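Local coordinates for sulfur oxygenase/reductase (Halothiobacillus neapolitanus, PDB 6QPA), which catalyses the oxygen-dependent oxidation and disproportionation of elemental sulfur at a mononuclear non-haem iron centre, at the interface of chains A and B. Coordinates in Å, arbitrary orientation; residue numbers count along the deposited sequence, not the author numbering. Chains: chain A/B, Sulfur oxygenase/reductase.

The interface of chains A and B. Residues chain A 283, 287-289; chain B 214-215, 234.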
# COMPACT_ATOMS: atom_id res chain seq x y z
N ASN A 283 20.21 -47.31 40.37
CA ASN A 283 18.98 -47.94 40.82
C ASN A 283 19.11 -48.41 42.26
O ASN A 283 18.26 -48.10 43.10
CB ASN A 283 18.59 -49.12 39.91
CG ASN A 283 17.94 -48.66 38.62
OD1 ASN A 283 17.83 -47.46 38.37
ND2 ASN A 283 17.50 -49.60 37.80
N LEU A 287 17.99 -44.69 43.70
CA LEU A 287 16.54 -44.74 43.52
C LEU A 287 15.85 -45.58 44.60
O LEU A 287 14.71 -45.28 44.97
CB LEU A 287 16.18 -45.28 42.13
CG LEU A 287 16.56 -44.41 40.91
CD1 LEU A 287 16.00 -44.99 39.62
CD2 LEU A 287 16.09 -42.99 41.08
N ALA A 288 16.51 -46.63 45.08
CA ALA A 288 15.94 -47.52 46.08
C ALA A 288 15.73 -46.85 47.43
O ALA A 288 15.04 -47.42 48.28
CB ALA A 288 16.84 -48.75 46.27
N HIS A 289 16.30 -45.67 47.67
CA HIS A 289 16.26 -45.07 48.99
C HIS A 289 15.43 -43.80 49.06
O HIS A 289 15.47 -43.09 50.07
CB HIS A 289 17.68 -44.80 49.46
CG HIS A 289 18.54 -46.02 49.43
ND1 HIS A 289 18.21 -47.17 50.11
CD2 HIS A 289 19.71 -46.27 48.80
CE1 HIS A 289 19.14 -48.08 49.91
NE2 HIS A 289 20.06 -47.57 49.11
N PRO B 214 12.83 -49.05 41.84
CA PRO B 214 13.73 -48.67 40.74
C PRO B 214 13.41 -49.34 39.42
O PRO B 214 13.50 -48.71 38.36
CB PRO B 214 15.11 -49.10 41.26
CG PRO B 214 14.98 -49.04 42.76
CD PRO B 214 13.57 -49.52 43.02
N GLU B 215 13.06 -50.63 39.44
CA GLU B 215 12.74 -51.31 38.19
C GLU B 215 11.45 -50.79 37.59
O GLU B 215 11.35 -50.62 36.37
CB GLU B 215 12.67 -52.82 38.40
CG GLU B 215 14.03 -53.43 38.67
CD GLU B 215 15.01 -53.18 37.53
OE1 GLU B 215 14.58 -53.05 36.36
OE2 GLU B 215 16.23 -53.10 37.82
N ASN B 234 9.07 -48.53 46.79
CA ASN B 234 10.11 -48.75 47.78
C ASN B 234 9.55 -49.25 49.10
O ASN B 234 10.33 -49.63 49.98
CB ASN B 234 10.89 -47.46 48.00
CG ASN B 234 11.83 -47.15 46.86
OD1 ASN B 234 12.22 -48.06 46.12
ND2 ASN B 234 12.21 -45.89 46.72
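B:Pro214, the first residue of helix 214-220, packs against A:Asn283 and A:Leu287 of helix 276-287 and against A:Ala288 just after it. This patch is one part of a two-fold symmetric interface between two copies of the enzyme within the deposited 24-subunit assembly, and its twin recurs with the chains exchanged.

The apolar contacts centre on the pyrrolidine ring. Its CB lies 3.7 Å from CB of A:Asn283, the two side chains passing alongside each other in opposite directions. Further round the ring, CG of B:Pro214 is 3.8 Å from CA of A:Ala288 and 4.0 Å from CB of A:Leu287. That CB makes the nearest side-chain approach of A:Leu287 to the ring, with the methyl CD1 a little further off.

Separate from these is a van der Waals approach to a backbone carbonyl, CG of B:Pro214 sitting 3.4 Å from O of A:Asn283. Near the same asparagine, the poorly ordered carboxylate of B:Glu215 lies by the side-chain amide, too far and too uncertainly placed to count as a bond.

Polar contact comes from B:Asn234, in a loop of chain B. Its CG lies anti to the carbonyl carbon, beside the backbone N (chi1 -75°), which carries the amide towards A:Leu287 and A:Ala288. The backbone O of A:Ala288 rests over the amide face, 3.5 Å from CG of B:Asn234. With an alanine here the amide donor is gone, which would probably leave the carbonyl of A:Leu287 without its partner from chain B. That carbonyl O, close to the plane of the side-chain amide, accepts a fairly straight hydrogen bond (159° at the hydrogen) from ND2 of B:Asn234, which lies in the carbonyl plane of A:Leu287 at 3.1 Å from its O.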